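Local atomic coordinates of iron-sulfur cluster assembly scaffold protein IscU (Streptococcus pyogenes, PDB entry 1SU0), a protein that probably serves as a scaffold on which IscS assembles iron-sulfur clusters, which it then hands on to other proteins, and binds one zinc ion here. Residues A15-K19 and R20-H24; G81-K84 and E85-L88. All blocks are in the same frame, centred on the assembly; numbering follows the deposited sequence.

Interaction 1 of 2, residues A15-K19 and R20-H24; sequences ADHSK and RPHHH
Arg20 N reaches back to Asp16 O in a last i to i+4 backbone bond of 3.0 Å, and Arg20 then leaves helical geometry. Pro21, which has no N-H to carry the helix on, follows at once: its CA lies 3.5 Å from His17 O in a CA-H...O contact, and its CG sits near the same oxygen. This is the C-terminal end of helix 8-19, where the chain turns into the loop leading to strand 33-36 of the three-stranded antiparallel sheet.

Across this turn, the imidazoles of His17, on the helix, and His22, in the loop, form an edge-to-face pair, centroids 4.5 Å apart and planes at 54°. His17 CE1 stands 3.3 Å above one face of His22, offset toward the rim on the CD2 side. Both ring nitrogens of His17 are held, ND1 by Ser73 OG and NE2 by Glu111 OE1, which fixes the rotation of the ring; Ser73 OG also bonds His22 N, so helix 66-79 grips both partners.

Asp16, its CG swung opposite the backbone N (chi1 -178°), brings OD2 to 3.5 Å from His22 CE1, with carboxylate and ring planes 74° apart. A water 2.6 Å from Asp16 OD2 lies in the plane of the His22 ring, at its edge, and is also within reach of Arg20 O, probably as a donor, while Arg20 NE gives it a weak bond.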
loop_
_atom_site.group_PDB
_atom_site.type_symbol
_atom_site.label_atom_id
_atom_site.label_comp_id
_atom_site.label_asym_id
_atom_site.label_seq_id
_atom_site.Cartn_x
_atom_site.Cartn_y
_atom_site.Cartn_z
ATOM N N ALA A 15 -7.356 7.615 -9.436
ATOM C CA ALA A 15 -8.287 8.544 -8.802
ATOM C C ALA A 15 -9.274 7.881 -7.847
ATOM O O ALA A 15 -9.524 8.406 -6.767
ATOM C CB ALA A 15 -9.026 9.353 -9.843
ATOM N N ASP A 16 -9.802 6.723 -8.240
ATOM C CA ASP A 16 -10.746 5.973 -7.425
ATOM C C ASP A 16 -10.127 5.496 -6.144
ATOM O O ASP A 16 -10.808 5.427 -5.132
ATOM C CB ASP A 16 -11.251 4.740 -8.184
ATOM C CG ASP A 16 -12.301 3.929 -7.392
ATOM O OD1 ASP A 16 -13.426 4.438 -7.175
ATOM O OD2 ASP A 16 -12.061 2.790 -6.924
ATOM N N HIS A 17 -8.847 5.127 -6.185
ATOM C CA HIS A 17 -8.177 4.659 -4.993
ATOM C C HIS A 17 -7.873 5.829 -4.039
ATOM O O HIS A 17 -7.776 5.629 -2.832
ATOM C CB HIS A 17 -6.886 3.906 -5.344
ATOM C CG HIS A 17 -7.106 2.465 -5.681
ATOM N ND1 HIS A 17 -7.432 1.524 -4.727
ATOM C CD2 HIS A 17 -7.021 1.797 -6.859
ATOM C CE1 HIS A 17 -7.578 0.348 -5.308
ATOM N NE2 HIS A 17 -7.326 0.482 -6.599
ATOM N N SER A 18 -7.692 7.031 -4.567
ATOM C CA SER A 18 -7.350 8.179 -3.727
ATOM C C SER A 18 -8.608 8.821 -3.165
ATOM O O SER A 18 -8.630 9.251 -2.033
ATOM C CB SER A 18 -6.545 9.212 -4.513
ATOM O OG SER A 18 -7.060 9.360 -5.827
ATOM N N LYS A 19 -9.667 8.889 -3.963
ATOM C CA LYS A 19 -10.894 9.546 -3.536
ATOM C C LYS A 19 -11.789 8.597 -2.724
ATOM O O LYS A 19 -12.366 8.995 -1.726
ATOM C CB LYS A 19 -11.648 10.102 -4.746
ATOM C CG LYS A 19 -10.957 11.281 -5.462
ATOM C CD LYS A 19 -11.506 11.435 -6.908
ATOM C CE LYS A 19 -10.903 12.644 -7.678
ATOM N NZ LYS A 19 -11.397 12.736 -9.115
ATOM N N ARG A 20 -11.885 7.341 -3.140
ATOM C CA ARG A 20 -12.723 6.344 -2.468
ATOM C C ARG A 20 -11.914 5.101 -2.054
ATOM O O ARG A 20 -12.143 3.988 -2.572
ATOM C CB ARG A 20 -13.867 5.941 -3.400
ATOM C CG ARG A 20 -14.975 5.116 -2.757
ATOM C CD ARG A 20 -16.145 4.819 -3.709
ATOM N NE ARG A 20 -16.530 3.403 -3.720
ATOM C CZ ARG A 20 -17.786 2.955 -3.768
ATOM N NH1 ARG A 20 -18.825 3.794 -3.813
ATOM N NH2 ARG A 20 -18.015 1.645 -3.770
ATOM N N PRO A 21 -10.967 5.290 -1.129
ATOM C CA PRO A 21 -10.094 4.205 -0.671
ATOM C C PRO A 21 -10.812 2.909 -0.325
ATOM O O PRO A 21 -11.903 2.920 0.234
ATOM C CB PRO A 21 -9.456 4.781 0.591
ATOM C CG PRO A 21 -9.446 6.239 0.352
ATOM C CD PRO A 21 -10.649 6.561 -0.448
ATOM N N HIS A 22 -10.157 1.808 -0.671
ATOM C CA HIS A 22 -10.576 0.460 -0.354
ATOM C C HIS A 22 -10.076 0.097 1.024
ATOM O O HIS A 22 -9.027 0.583 1.464
ATOM C CB HIS A 22 -9.931 -0.497 -1.347
ATOM C CG HIS A 22 -10.464 -0.368 -2.728
ATOM N ND1 HIS A 22 -11.357 0.614 -3.087
ATOM C CD2 HIS A 22 -10.261 -1.120 -3.834
ATOM C CE1 HIS A 22 -11.678 0.467 -4.360
ATOM N NE2 HIS A 22 -11.020 -0.574 -4.838
ATOM N N HIS A 23 -10.798 -0.781 1.705
ATOM C CA HIS A 23 -10.393 -1.204 3.036
ATOM C C HIS A 23 -10.022 0.023 3.893
ATOM O O HIS A 23 -8.925 0.084 4.460
ATOM C CB HIS A 23 -9.218 -2.189 2.940
ATOM C CG HIS A 23 -9.539 -3.436 2.177
ATOM N ND1 HIS A 23 -9.208 -4.691 2.634
ATOM C CD2 HIS A 23 -10.177 -3.623 0.994
ATOM C CE1 HIS A 23 -9.620 -5.598 1.766
ATOM N NE2 HIS A 23 -10.211 -4.976 0.761
ATOM N N HIS A 24 -10.936 0.999 3.945
ATOM C CA HIS A 24 -10.717 2.252 4.658
ATOM C C HIS A 24 -11.400 2.163 6.008
ATOM O O HIS A 24 -12.344 1.401 6.177
ATOM C CB HIS A 24 -11.297 3.432 3.867
ATOM C CG HIS A 24 -10.816 4.780 4.324
ATOM N ND1 HIS A 24 -9.477 5.087 4.480
ATOM C CD2 HIS A 24 -11.500 5.903 4.654
ATOM C CE1 HIS A 24 -9.361 6.344 4.881
ATOM N NE2 HIS A 24 -10.573 6.856 5.005
HETATM O O HOH W 1 -13.853 2.933 -4.998
#

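Interaction 2 of 2, residues G81-K84 and E85-L88; sequences GKSK and EEAL
Ser83 caps the start of helix 84-97 at the surface of the domain, on the short loop that joins it to helix 66-79, and its hydroxyl takes up the N-H groups of Glu85 and Glu86. Ser83 is the N-cap residue. The bond from Glu86 N to Ser83 OG is nearly straight, 3.1 Å with 173° at the hydrogen; the one from Glu85 N to the same oxygen is weak and bent. A chi1 of 140°, well away from the staggered positions, turns OG to these two amides.

The carbonyl of Ser83 begins the helical ladder: Ala87 N donates to Ser83 O at 2.8 Å. Leu88 N follows with a bond to Lys84 O, and Leu88 CB and CD1 pack close to that oxygen as well. Ala87 and Leu88 also face helix 122-139, Ala87 against Leu135 and both against Ile139, so the first turn is seated on its neighbour.

On the flank, CB and CG of Glu86 lie 3.7 Å from Ser83 CB. The extended Glu86 chain runs across Lys82 at about a right angle and brings OE2 to 3.3 Å from Lys82 CD. It also lies 3.2 Å from Lys82 O, a second acceptor, so that pair makes no bond and is probably mildly unfavourable. The lysine chain is bent at chi2 (-74°) and again at its end, carrying NZ off to 5.5 Å from Glu86 OE2, too far for a salt bridge. Any attraction between their charges therefore probably acts through space without a direct bond, whereas Ser83 OG accepts well from Glu86 N and only weakly from Glu85 N, meeting amides that have no earlier helical carbonyl to bond.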
loop_
_atom_site.group_PDB
_atom_site.type_symbol
_atom_site.label_atom_id
_atom_site.label_comp_id
_atom_site.label_asym_id
_atom_site.label_seq_id
_atom_site.Cartn_x
_atom_site.Cartn_y
_atom_site.Cartn_z
ATOM N N GLY A 81 -5.084 -11.528 2.828
ATOM C CA GLY A 81 -5.108 -12.974 2.871
ATOM C C GLY A 81 -3.842 -13.603 2.370
ATOM O O GLY A 81 -3.924 -14.639 1.703
ATOM N N LYS A 82 -2.678 -13.032 2.709
ATOM C CA LYS A 82 -1.415 -13.517 2.135
ATOM C C LYS A 82 -0.523 -14.280 3.115
ATOM O O LYS A 82 -0.596 -15.510 3.146
ATOM C CB LYS A 82 -0.649 -12.376 1.455
ATOM C CG LYS A 82 -1.275 -11.925 0.136
ATOM C CD LYS A 82 -1.028 -12.926 -0.982
ATOM C CE LYS A 82 -1.480 -12.397 -2.324
ATOM N NZ LYS A 82 -2.948 -12.237 -2.347
ATOM N N SER A 83 0.313 -13.594 3.894
ATOM C CA SER A 83 1.310 -14.266 4.745
ATOM C C SER A 83 2.414 -13.293 5.128
ATOM O O SER A 83 2.879 -12.526 4.289
ATOM C CB SER A 83 1.902 -15.533 4.039
ATOM O OG SER A 83 3.298 -15.715 4.218
ATOM N N LYS A 84 2.843 -13.328 6.389
ATOM C CA LYS A 84 3.985 -12.519 6.821
ATOM C C LYS A 84 4.970 -12.416 5.661
ATOM O O LYS A 84 5.343 -11.314 5.240
ATOM C CB LYS A 84 4.688 -13.095 8.087
ATOM C CG LYS A 84 5.670 -14.324 7.897
ATOM C CD LYS A 84 6.289 -14.749 9.225
ATOM C CE LYS A 84 7.416 -15.748 9.041
ATOM N NZ LYS A 84 7.873 -16.355 10.339
ATOM N N GLU A 85 5.334 -13.577 5.118
ATOM C CA GLU A 85 6.364 -13.671 4.106
ATOM C C GLU A 85 5.869 -13.298 2.714
ATOM O O GLU A 85 6.573 -12.605 2.001
ATOM C CB GLU A 85 6.953 -15.070 4.084
ATOM C CG GLU A 85 8.413 -15.122 4.490
ATOM C CD GLU A 85 9.088 -16.397 4.007
ATOM O OE1 GLU A 85 8.761 -17.473 4.557
ATOM O OE2 GLU A 85 9.926 -16.312 3.075
ATOM N N GLU A 86 4.681 -13.757 2.326
ATOM C CA GLU A 86 4.129 -13.397 1.028
ATOM C C GLU A 86 3.974 -11.882 0.916
ATOM O O GLU A 86 4.563 -11.254 0.041
ATOM C CB GLU A 86 2.780 -14.062 0.795
ATOM C CG GLU A 86 2.900 -15.532 0.471
ATOM C CD GLU A 86 1.646 -16.109 -0.146
ATOM O OE1 GLU A 86 1.799 -17.030 -0.967
ATOM O OE2 GLU A 86 0.525 -15.650 0.191
ATOM N N ALA A 87 3.171 -11.318 1.816
ATOM C CA ALA A 87 3.007 -9.877 1.931
ATOM C C ALA A 87 4.352 -9.165 1.894
ATOM O O ALA A 87 4.518 -8.201 1.174
ATOM C CB ALA A 87 2.258 -9.539 3.202
ATOM N N LEU A 88 5.320 -9.662 2.648
ATOM C CA LEU A 88 6.627 -9.011 2.736
ATOM C C LEU A 88 7.396 -9.067 1.421
ATOM O O LEU A 88 8.202 -8.191 1.128
ATOM C CB LEU A 88 7.481 -9.632 3.854
ATOM C CG LEU A 88 7.784 -8.738 5.059
ATOM C CD1 LEU A 88 6.514 -8.295 5.797
ATOM C CD2 LEU A 88 8.733 -9.466 6.010
#

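Interaction 1 closes before interaction 2 opens along the chain, and the two lie on opposite sides of its centre, with centres about 22 Å apart and nearest atoms about 8 Å apart, without touching. One ends a helix, 8-19, and the other starts one, 84-97. Helix 66-79 runs between them in sequence: its residues pack against 15-24, and the loop that follows it contains 81-84. Both contacts fall within the NifU-like domain. The turn at 15-24 thus packs on the helix that directly follows zinc ligand Cys65, with the Ser18 side chain about 11 Å from the zinc ion, whereas the cap at 81-88 is structural packing away from the site, where helix 84-97 meets helix 122-139.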